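Local coordinates for protein tRNA (cytosine(72)-C(5))-methyltransferase (Pyrococcus horikoshii, PDB 5ZVH) that transfers a methyl group from S-adenosyl-L-methionine to the C5 position of cytosine 72 in several tRNAs, a change that appears to stabilise them slightly, at residues I226-S231 against M255-L260; D268-D273 against K310-G315. All coordinates share one frame; numbering follows the deposited sequence.

Going along the chain from the N terminus, contact 1 comes first: the chain leaves strand 225-229, comes back through helix 232-245 and runs along strand 250-254, parallel to the first, before contact 1 closes just beyond it. Only then does contact 2 open, at strand 267-273, to close around helix 291-311 just before strand 316-322. The two therefore follow in series, neither nested nor crossed. Both belong to the same sheet of the methyltransferase domain, on which strand 201-203 lies between strands 225-229 and 267-273. Leu-260 joins them, its CD2 packing 3.3 Å from Ser-311 OG and also reaching Ile-270. Sinefungin lies at the C-terminal ends of strands 225-229 and 267-273.

Contact 1. Residues I226-S231 against M255-L260. With SFG (sinefungin), chain C.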
ATOM      1  N   ILE A 226     -17.634 -11.970   0.428  1.00 39.36           N
ATOM      2  CA  ILE A 226     -17.090 -12.644   1.591  1.00 39.66           C
ATOM      3  C   ILE A 226     -15.646 -12.216   1.765  1.00 38.86           C
ATOM      4  O   ILE A 226     -14.832 -12.355   0.852  1.00 38.73           O
ATOM      5  CB  ILE A 226     -17.187 -14.163   1.468  1.00 44.44           C
ATOM      6  CG1 ILE A 226     -18.637 -14.571   1.209  1.00 39.48           C
ATOM      7  CG2 ILE A 226     -16.648 -14.823   2.729  1.00 43.83           C
ATOM      8  CD1 ILE A 226     -18.813 -16.034   0.973  1.00 42.50           C
ATOM      9  N   ALA A 227     -15.339 -11.680   2.936  1.00 34.93           N
ATOM     10  CA  ALA A 227     -14.019 -11.137   3.201  1.00 36.11           C
ATOM     11  C   ALA A 227     -13.341 -11.873   4.352  1.00 42.74           C
ATOM     12  O   ALA A 227     -13.857 -11.915   5.469  1.00 41.56           O
ATOM     13  CB  ALA A 227     -14.122  -9.659   3.501  1.00 40.17           C
ATOM     14  N   ILE A 228     -12.191 -12.467   4.058  1.00 44.52           N
ATOM     15  CA  ILE A 228     -11.500 -13.340   4.997  1.00 41.21           C
ATOM     16  C   ILE A 228     -10.209 -12.701   5.499  1.00 40.88           C
ATOM     17  O   ILE A 228      -9.457 -12.124   4.714  1.00 46.81           O
ATOM     18  CB  ILE A 228     -11.167 -14.690   4.341  1.00 40.61           C
ATOM     19  CG1 ILE A 228     -12.438 -15.362   3.830  1.00 42.54           C
ATOM     20  CG2 ILE A 228     -10.408 -15.585   5.297  1.00 47.20           C
ATOM     21  CD1 ILE A 228     -12.188 -16.643   3.091  1.00 49.33           C
ATOM     22  N   ASP A 229      -9.962 -12.790   6.803  1.00 43.01           N
ATOM     23  CA  ASP A 229      -8.655 -12.456   7.369  1.00 47.43           C
ATOM     24  C   ASP A 229      -8.389 -13.239   8.653  1.00 47.60           C
ATOM     25  O   ASP A 229      -9.317 -13.571   9.388  1.00 47.76           O
ATOM     26  CB  ASP A 229      -8.537 -10.953   7.634  1.00 46.36           C
ATOM     27  CG  ASP A 229      -7.097 -10.470   7.606  1.00 51.66           C
ATOM     28  OD1 ASP A 229      -6.404 -10.604   8.639  1.00 48.69           O
ATOM     29  OD2 ASP A 229      -6.652  -9.959   6.553  1.00 50.89           O
ATOM     30  N   LYS A 230      -7.119 -13.524   8.924  1.00 52.65           N
ATOM     31  CA  LYS A 230      -6.747 -14.284  10.113  1.00 54.19           C
ATOM     32  C   LYS A 230      -6.701 -13.378  11.340  1.00 56.86           C
ATOM     33  O   LYS A 230      -7.025 -13.804  12.450  1.00 57.61           O
ATOM     34  CB  LYS A 230      -5.392 -14.974   9.919  1.00 55.15           C
ATOM     35  CG  LYS A 230      -4.991 -15.913  11.060  1.00 65.39           C
ATOM     36  CD  LYS A 230      -3.625 -16.552  10.821  1.00 70.07           C
ATOM     37  CE  LYS A 230      -2.500 -15.522  10.916  1.00 68.64           C
ATOM     38  NZ  LYS A 230      -1.160 -16.158  11.081  1.00 75.22           N
ATOM     39  N   SER A 231      -6.318 -12.121  11.128  1.00 59.43           N
ATOM     40  CA  SER A 231      -6.139 -11.171  12.224  1.00 60.21           C
ATOM     41  C   SER A 231      -7.466 -10.569  12.669  1.00 59.88           C
ATOM     42  O   SER A 231      -8.224 -10.040  11.859  1.00 56.89           O
ATOM     43  CB  SER A 231      -5.176 -10.052  11.819  1.00 58.91           C
ATOM     44  OG  SER A 231      -4.926  -9.184  12.912  1.00 65.73           O
ATOM     45  N   MET A 255     -10.566 -16.575   9.813  1.00 51.22           N
ATOM     46  CA  MET A 255     -10.063 -17.925   9.536  1.00 54.91           C
ATOM     47  C   MET A 255      -8.741 -17.884   8.779  1.00 54.80           C
ATOM     48  O   MET A 255      -8.405 -16.878   8.153  1.00 49.98           O
ATOM     49  CB  MET A 255     -11.071 -18.740   8.711  1.00 46.05           C
ATOM     50  CG  MET A 255     -11.108 -18.349   7.241  1.00 48.54           C
ATOM     51  SD  MET A 255     -12.193 -19.336   6.187  1.00 56.71           S
ATOM     52  CE  MET A 255     -11.387 -20.940   6.250  1.00 46.12           C
ATOM     53  N   ASP A 256      -7.997 -18.986   8.848  1.00 55.51           N
ATOM     54  CA  ASP A 256      -6.813 -19.180   8.016  1.00 52.70           C
ATOM     55  C   ASP A 256      -7.278 -19.466   6.588  1.00 51.23           C
ATOM     56  O   ASP A 256      -7.869 -20.514   6.318  1.00 50.12           O
ATOM     57  CB  ASP A 256      -5.948 -20.324   8.559  1.00 53.88           C
ATOM     58  CG  ASP A 256      -4.702 -20.574   7.726  1.00 53.48           C
ATOM     59  OD1 ASP A 256      -4.384 -19.753   6.841  1.00 50.33           O
ATOM     60  OD2 ASP A 256      -4.037 -21.607   7.955  1.00 66.28           O
ATOM     61  N   ALA A 257      -7.018 -18.529   5.681  1.00 45.82           N
ATOM     62  CA  ALA A 257      -7.536 -18.615   4.314  1.00 47.76           C
ATOM     63  C   ALA A 257      -6.965 -19.788   3.520  1.00 41.88           C
ATOM     64  O   ALA A 257      -7.483 -20.140   2.460  1.00 40.54           O
ATOM     65  CB  ALA A 257      -7.271 -17.318   3.581  1.00 46.67           C
ATOM     66  N   ARG A 258      -5.890 -20.383   4.026  1.00 42.41           N
ATOM     67  CA  ARG A 258      -5.285 -21.550   3.392  1.00 46.38           C
ATOM     68  C   ARG A 258      -6.184 -22.775   3.523  1.00 45.51           C
ATOM     69  O   ARG A 258      -6.015 -23.763   2.812  1.00 44.65           O
ATOM     70  CB  ARG A 258      -3.914 -21.830   4.004  1.00 44.49           C
ATOM     71  CG  ARG A 258      -2.898 -20.737   3.724  1.00 41.19           C
ATOM     72  CD  ARG A 258      -1.617 -20.964   4.497  1.00 37.95           C
ATOM     73  NE  ARG A 258      -1.865 -21.068   5.929  1.00 39.72           N
ATOM     74  CZ  ARG A 258      -0.923 -21.316   6.831  1.00 43.16           C
ATOM     75  NH1 ARG A 258      -1.240 -21.399   8.117  1.00 51.14           N
ATOM     76  NH2 ARG A 258       0.336 -21.472   6.447  1.00 40.98           N
ATOM     77  N   LYS A 259      -7.131 -22.702   4.450  1.00 43.56           N
ATOM     78  CA  LYS A 259      -8.141 -23.740   4.626  1.00 50.14           C
ATOM     79  C   LYS A 259      -9.489 -23.377   3.987  1.00 48.14           C
ATOM     80  O   LYS A 259     -10.512 -23.966   4.326  1.00 42.59           O
ATOM     81  CB  LYS A 259      -8.335 -24.035   6.120  1.00 53.95           C
ATOM     82  CG  LYS A 259      -7.058 -24.439   6.858  1.00 48.35           C
ATOM     83  CD  LYS A 259      -7.326 -24.741   8.326  1.00 51.49           C
ATOM     84  CE  LYS A 259      -7.613 -26.225   8.542  1.00 61.60           C
ATOM     85  NZ  LYS A 259      -6.364 -27.042   8.527  1.00 64.67           N
ATOM     86  N   LEU A 260      -9.480 -22.398   3.083  1.00 44.93           N
ATOM     87  CA  LEU A 260     -10.695 -21.933   2.397  1.00 45.41           C
ATOM     88  C   LEU A 260     -11.668 -23.023   1.884  1.00 45.55           C
ATOM     89  O   LEU A 260     -12.881 -22.878   2.042  1.00 49.13           O
ATOM     90  CB  LEU A 260     -10.326 -21.016   1.226  1.00 45.04           C
ATOM     91  CG  LEU A 260     -11.559 -20.529   0.462  1.00 47.43           C
ATOM     92  CD1 LEU A 260     -12.456 -19.710   1.377  1.00 45.28           C
ATOM     93  CD2 LEU A 260     -11.203 -19.753  -0.775  1.00 42.56           C
TER
HETATM   94  N   SFG C 401      -5.728  -6.292   0.375  1.00 43.59           N
HETATM   95  CA  SFG C 401      -5.969  -5.757   1.661  1.00 42.80           C
HETATM   96  C   SFG C 401      -6.607  -4.387   1.515  1.00 40.32           C
HETATM   97  O   SFG C 401      -6.716  -3.609   2.483  1.00 35.56           O
HETATM   98  OXT SFG C 401      -7.052  -4.020   0.401  1.00 39.98           O
HETATM   99  CB  SFG C 401      -4.644  -5.717   2.451  1.00 35.99           C
HETATM  100  CG  SFG C 401      -4.011  -7.159   2.544  1.00 40.47           C
HETATM  101  CD  SFG C 401      -2.984  -7.210   3.681  1.00 47.04           C
HETATM  102  NE  SFG C 401      -1.885  -6.458   3.331  1.00 46.65           N
HETATM  103  C5' SFG C 401      -2.559  -8.661   3.969  1.00 40.04           C
HETATM  104  C4' SFG C 401      -3.651  -9.362   4.799  1.00 49.23           C
HETATM  105  O4' SFG C 401      -3.541 -10.679   4.727  1.00 50.49           O
HETATM  106  C3' SFG C 401      -3.526  -9.028   6.276  1.00 41.93           C
HETATM  107  O3' SFG C 401      -4.673  -8.454   6.696  1.00 38.49           O
HETATM  108  C2' SFG C 401      -3.339 -10.404   6.991  1.00 41.90           C
HETATM  109  O2' SFG C 401      -4.034 -10.392   8.321  1.00 47.45           O
HETATM  110  C1' SFG C 401      -3.915 -11.231   6.196  1.00 41.95           C
HETATM  111  N9  SFG C 401      -3.397 -12.569   6.346  1.00 43.77           N
HETATM  112  C8  SFG C 401      -2.115 -12.943   6.505  1.00 44.19           C
HETATM  113  N7  SFG C 401      -2.074 -14.298   6.595  1.00 45.29           N
HETATM  114  C5  SFG C 401      -3.342 -14.760   6.486  1.00 47.57           C
HETATM  115  C6  SFG C 401      -3.872 -16.046   6.509  1.00 48.08           C
HETATM  116  N6  SFG C 401      -3.228 -17.327   6.661  1.00 43.91           N
HETATM  117  N1  SFG C 401      -5.197 -16.228   6.376  1.00 51.24           N
HETATM  118  C2  SFG C 401      -6.031 -15.144   6.215  1.00 45.76           C
HETATM  119  N3  SFG C 401      -5.515 -13.885   6.193  1.00 43.04           N
HETATM  120  C4  SFG C 401      -4.161 -13.700   6.331  1.00 45.95           C
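Ile-228 drives its side chain into the turn formed by Met-255, Ala-257 and Leu-260. Beyond CB the two branches part: CG2 sits 3.5 Å from Met-255 CG and also reaches Ala-257 CB, while CG1 carries CD1 deeper, to 3.5 Å from Leu-260 CD1, with Met-255 SD farther off. Met-255 starts out away from Ile-228, but its CG lies between its own backbone N and carbonyl carbon (chi1 76°), which brings the chain back against the isoleucine. Just past Ile-228, Met-255 N donates to Asp-229 O at 3.3 Å.

This is the cofactor end of a Rossmann-like class I methyltransferase. Asp-229 ends its strand with a carboxylate hydrogen-bonded to the ribose of sinefungin, OD1 to O2' and OD2 to O3', both modelled so short that their exact lengths are doubtful; OD1 also takes Ser-231 N in an Asx turn. Lys-230 CB and Ala-257 CB approach the adenine from opposite sides of its plane. At the adenine edge Ala-257 N gives sinefungin N1 a nearly straight bond (3.0 Å, 175°), and sinefungin N6 donates to Asp-256 OD1 at 2.7 Å. Arg-258 steadies that carboxylate side-on, its NH1 2.8 Å from Asp-256 OD2.

Contact 2. Residues D268-D273 against K310-G315; sequences DKILLD and KSLRRG. With SFG (sinefungin), chain C.
Asp-268 OD1 forms a salt bridge with Arg-313 NH1, at 3.4 Å. That is a loose pairing: OD1 is as near to the aliphatic CD of Arg-313, at 3.3 Å, as to the nitrogen, and the carboxylate and guanidinium planes are turned 57° apart. The two side chains run alongside each other in the same direction, the arginine bending at chi3 (58°) so that its guanidinium comes round to the acid. The other oxygen, Asp-268 OD2, accepts from the backbone N of Val-200, just ahead of strand 201-203, which holds the carboxylate in position.

Inward from this charged pair the contact turns apolar. Ile-270 CG1 packs 3.9 Å from Leu-312 CD2, and its CD1 lies 4.0 Å from Leu-312 CG and 4.2 Å from Ser-311 CB. Leu-312 CD2 also comes near the backbone, 4.0 Å from Asp-268 O. These residues belong to a beta-alpha-beta crossover of the Rossmann-like methyltransferase fold: strand 267-273 leads to helix 291-311 and then, past the short strand 312-313 and a corner at Arg-314 and Gly-315, to strand 316-322, parallel to the first and paired with it. Ser-311 is buried, its OG bonded to Ala-307 O.

At the far end of the strand, Asp-273 belongs to the S-adenosyl-L-methionine site. Its OD2 makes a salt bridge with Lys-211 NZ and its OD1 a hydrogen bond with Ser-321 OG; the modelled approach of OD2 to the sinefungin amine is too short to be trusted in detail.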
ATOM      1  N   ASP A 268     -17.179 -17.688  -8.002  1.00 42.39           N
ATOM      2  CA  ASP A 268     -17.001 -17.263  -9.386  1.00 44.25           C
ATOM      3  C   ASP A 268     -15.824 -16.304  -9.519  1.00 38.05           C
ATOM      4  O   ASP A 268     -15.134 -16.269 -10.537  1.00 37.13           O
ATOM      5  CB  ASP A 268     -18.279 -16.601  -9.896  1.00 45.11           C
ATOM      6  CG  ASP A 268     -19.478 -17.508  -9.787  1.00 47.16           C
ATOM      7  OD1 ASP A 268     -19.645 -18.371 -10.672  1.00 48.04           O
ATOM      8  OD2 ASP A 268     -20.234 -17.370  -8.804  1.00 46.29           O
ATOM      9  N   LYS A 269     -15.600 -15.530  -8.465  1.00 34.59           N
ATOM     10  CA  LYS A 269     -14.560 -14.517  -8.461  1.00 39.45           C
ATOM     11  C   LYS A 269     -13.827 -14.570  -7.137  1.00 34.80           C
ATOM     12  O   LYS A 269     -14.439 -14.501  -6.069  1.00 32.04           O
ATOM     13  CB  LYS A 269     -15.140 -13.112  -8.680  1.00 32.91           C
ATOM     14  CG  LYS A 269     -15.910 -12.929  -9.969  1.00 37.72           C
ATOM     15  CD  LYS A 269     -14.968 -12.912 -11.157  1.00 40.92           C
ATOM     16  CE  LYS A 269     -15.736 -12.794 -12.462  1.00 37.27           C
ATOM     17  NZ  LYS A 269     -16.603 -11.588 -12.459  1.00 39.56           N
ATOM     18  N   ILE A 270     -12.510 -14.704  -7.216  1.00 29.20           N
ATOM     19  CA  ILE A 270     -11.679 -14.664  -6.028  1.00 30.94           C
ATOM     20  C   ILE A 270     -10.551 -13.651  -6.174  1.00 33.78           C
ATOM     21  O   ILE A 270      -9.761 -13.711  -7.122  1.00 30.47           O
ATOM     22  CB  ILE A 270     -11.081 -16.038  -5.724  1.00 33.24           C
ATOM     23  CG1 ILE A 270     -12.158 -16.983  -5.184  1.00 37.49           C
ATOM     24  CG2 ILE A 270      -9.975 -15.904  -4.717  1.00 30.50           C
ATOM     25  CD1 ILE A 270     -11.624 -18.330  -4.753  1.00 35.10           C
ATOM     26  N   LEU A 271     -10.477 -12.723  -5.225  1.00 34.08           N
ATOM     27  CA  LEU A 271      -9.335 -11.827  -5.139  1.00 30.70           C
ATOM     28  C   LEU A 271      -8.357 -12.344  -4.092  1.00 36.50           C
ATOM     29  O   LEU A 271      -8.732 -12.581  -2.941  1.00 33.07           O
ATOM     30  CB  LEU A 271      -9.775 -10.406  -4.798  1.00 30.35           C
ATOM     31  CG  LEU A 271      -8.622  -9.445  -4.492  1.00 35.40           C
ATOM     32  CD1 LEU A 271      -7.670  -9.331  -5.675  1.00 28.64           C
ATOM     33  CD2 LEU A 271      -9.153  -8.081  -4.115  1.00 36.48           C
ATOM     34  N   LEU A 272      -7.108 -12.538  -4.505  1.00 37.80           N
ATOM     35  CA  LEU A 272      -6.051 -12.926  -3.579  1.00 33.16           C
ATOM     36  C   LEU A 272      -4.969 -11.849  -3.558  1.00 33.47           C
ATOM     37  O   LEU A 272      -4.024 -11.869  -4.355  1.00 28.69           O
ATOM     38  CB  LEU A 272      -5.461 -14.289  -3.950  1.00 35.32           C
ATOM     39  CG  LEU A 272      -4.261 -14.756  -3.117  1.00 38.11           C
ATOM     40  CD1 LEU A 272      -4.536 -14.683  -1.619  1.00 32.27           C
ATOM     41  CD2 LEU A 272      -3.842 -16.157  -3.515  1.00 39.93           C
ATOM     42  N   ASP A 273      -5.134 -10.893  -2.652  1.00 34.16           N
ATOM     43  CA  ASP A 273      -4.135  -9.861  -2.449  1.00 37.10           C
ATOM     44  C   ASP A 273      -3.200 -10.371  -1.361  1.00 36.05           C
ATOM     45  O   ASP A 273      -3.374 -10.076  -0.177  1.00 34.50           O
ATOM     46  CB  ASP A 273      -4.795  -8.530  -2.076  1.00 33.23           C
ATOM     47  CG  ASP A 273      -3.796  -7.407  -1.916  1.00 35.24           C
ATOM     48  OD1 ASP A 273      -2.854  -7.326  -2.734  1.00 36.40           O
ATOM     49  OD2 ASP A 273      -3.976  -6.583  -0.994  1.00 36.22           O
ATOM     50  N   LYS A 310      -8.800 -24.540  -5.819  1.00 36.47           N
ATOM     51  CA  LYS A 310      -9.746 -25.584  -5.441  1.00 38.74           C
ATOM     52  C   LYS A 310     -11.130 -25.010  -5.112  1.00 41.46           C
ATOM     53  O   LYS A 310     -12.139 -25.693  -5.271  1.00 47.14           O
ATOM     54  CB  LYS A 310      -9.213 -26.392  -4.256  1.00 40.53           C
ATOM     55  CG  LYS A 310      -8.131 -27.402  -4.644  1.00 46.23           C
ATOM     56  CD  LYS A 310      -7.826 -28.395  -3.520  1.00 46.60           C
ATOM     57  CE  LYS A 310      -7.290 -27.695  -2.278  1.00 44.62           C
ATOM     58  NZ  LYS A 310      -6.983 -28.657  -1.180  1.00 43.56           N
ATOM     59  N   SER A 311     -11.175 -23.763  -4.650  1.00 34.65           N
ATOM     60  CA  SER A 311     -12.444 -23.122  -4.305  1.00 38.51           C
ATOM     61  C   SER A 311     -13.104 -22.386  -5.473  1.00 42.77           C
ATOM     62  O   SER A 311     -14.179 -21.811  -5.313  1.00 44.71           O
ATOM     63  CB  SER A 311     -12.248 -22.134  -3.157  1.00 40.65           C
ATOM     64  OG  SER A 311     -11.668 -22.755  -2.025  1.00 45.13           O
ATOM     65  N   LEU A 312     -12.461 -22.386  -6.637  1.00 41.82           N
ATOM     66  CA  LEU A 312     -13.024 -21.729  -7.815  1.00 41.53           C
ATOM     67  C   LEU A 312     -13.889 -22.672  -8.638  1.00 45.77           C
ATOM     68  O   LEU A 312     -13.518 -23.825  -8.861  1.00 46.87           O
ATOM     69  CB  LEU A 312     -11.911 -21.164  -8.701  1.00 39.18           C
ATOM     70  CG  LEU A 312     -11.515 -19.694  -8.535  1.00 48.32           C
ATOM     71  CD1 LEU A 312     -10.495 -19.309  -9.599  1.00 40.68           C
ATOM     72  CD2 LEU A 312     -12.729 -18.759  -8.582  1.00 37.18           C
ATOM     73  N   ARG A 313     -15.026 -22.169  -9.110  1.00 43.15           N
ATOM     74  CA  ARG A 313     -15.807 -22.894 -10.104  1.00 42.08           C
ATOM     75  C   ARG A 313     -14.973 -22.956 -11.373  1.00 44.50           C
ATOM     76  O   ARG A 313     -14.135 -22.083 -11.605  1.00 48.23           O
ATOM     77  CB  ARG A 313     -17.156 -22.215 -10.385  1.00 42.88           C
ATOM     78  CG  ARG A 313     -18.026 -22.029  -9.152  1.00 53.53           C
ATOM     79  CD  ARG A 313     -19.376 -21.379  -9.452  1.00 52.55           C
ATOM     80  NE  ARG A 313     -20.165 -22.144 -10.417  1.00 64.37           N
ATOM     81  CZ  ARG A 313     -21.400 -21.823 -10.798  1.00 77.36           C
ATOM     82  NH1 ARG A 313     -22.001 -20.758 -10.282  1.00 74.26           N
ATOM     83  NH2 ARG A 313     -22.038 -22.575 -11.686  1.00 76.43           N
ATOM     84  N   ARG A 314     -15.174 -23.992 -12.179  1.00 43.15           N
ATOM     85  CA  ARG A 314     -14.607 -24.007 -13.517  1.00 39.81           C
ATOM     86  C   ARG A 314     -15.154 -22.804 -14.261  1.00 40.23           C
ATOM     87  O   ARG A 314     -16.313 -22.444 -14.088  1.00 45.14           O
ATOM     88  CB  ARG A 314     -14.939 -25.311 -14.249  1.00 50.06           C
ATOM     89  CG  ARG A 314     -14.149 -26.512 -13.750  1.00 57.33           C
ATOM     90  CD  ARG A 314     -14.617 -27.813 -14.385  1.00 60.42           C
ATOM     91  NE  ARG A 314     -16.014 -28.106 -14.076  1.00 62.95           N
ATOM     92  CZ  ARG A 314     -16.413 -28.814 -13.023  1.00 59.87           C
ATOM     93  NH1 ARG A 314     -15.520 -29.296 -12.168  1.00 51.57           N
ATOM     94  NH2 ARG A 314     -17.705 -29.038 -12.821  1.00 52.81           N
ATOM     95  N   GLY A 315     -14.315 -22.171 -15.072  1.00 48.98           N
ATOM     96  CA  GLY A 315     -14.674 -20.910 -15.693  1.00 44.56           C
ATOM     97  C   GLY A 315     -14.574 -19.728 -14.742  1.00 38.83           C
ATOM     98  O   GLY A 315     -14.824 -18.589 -15.129  1.00 39.22           O
TER
HETATM   99  N   SFG C 401      -5.728  -6.292   0.375  1.00 43.59           N
HETATM  100  CA  SFG C 401      -5.969  -5.757   1.661  1.00 42.80           C
HETATM  101  C   SFG C 401      -6.607  -4.387   1.515  1.00 40.32           C
HETATM  102  O   SFG C 401      -6.716  -3.609   2.483  1.00 35.56           O
HETATM  103  OXT SFG C 401      -7.052  -4.020   0.401  1.00 39.98           O
HETATM  104  CB  SFG C 401      -4.644  -5.717   2.451  1.00 35.99           C
HETATM  105  CG  SFG C 401      -4.011  -7.159   2.544  1.00 40.47           C
HETATM  106  CD  SFG C 401      -2.984  -7.210   3.681  1.00 47.04           C
HETATM  107  NE  SFG C 401      -1.885  -6.458   3.331  1.00 46.65           N
HETATM  108  C5' SFG C 401      -2.559  -8.661   3.969  1.00 40.04           C
HETATM  109  C4' SFG C 401      -3.651  -9.362   4.799  1.00 49.23           C
HETATM  110  O4' SFG C 401      -3.541 -10.679   4.727  1.00 50.49           O
HETATM  111  C3' SFG C 401      -3.526  -9.028   6.276  1.00 41.93           C
HETATM  112  O3' SFG C 401      -4.673  -8.454   6.696  1.00 38.49           O
HETATM  113  C2' SFG C 401      -3.339 -10.404   6.991  1.00 41.90           C
HETATM  114  O2' SFG C 401      -4.034 -10.392   8.321  1.00 47.45           O
HETATM  115  C1' SFG C 401      -3.915 -11.231   6.196  1.00 41.95           C
HETATM  116  N9  SFG C 401      -3.397 -12.569   6.346  1.00 43.77           N
HETATM  117  C8  SFG C 401      -2.115 -12.943   6.505  1.00 44.19           C
HETATM  118  N7  SFG C 401      -2.074 -14.298   6.595  1.00 45.29           N
HETATM  119  C5  SFG C 401      -3.342 -14.760   6.486  1.00 47.57           C
HETATM  120  C6  SFG C 401      -3.872 -16.046   6.509  1.00 48.08           C
HETATM  121  N6  SFG C 401      -3.228 -17.327   6.661  1.00 43.91           N
HETATM  122  N1  SFG C 401      -5.197 -16.228   6.376  1.00 51.24           N
HETATM  123  C2  SFG C 401      -6.031 -15.144   6.215  1.00 45.76           C
HETATM  124  N3  SFG C 401      -5.515 -13.885   6.193  1.00 43.04           N
HETATM  125  C4  SFG C 401      -4.161 -13.700   6.331  1.00 45.95           C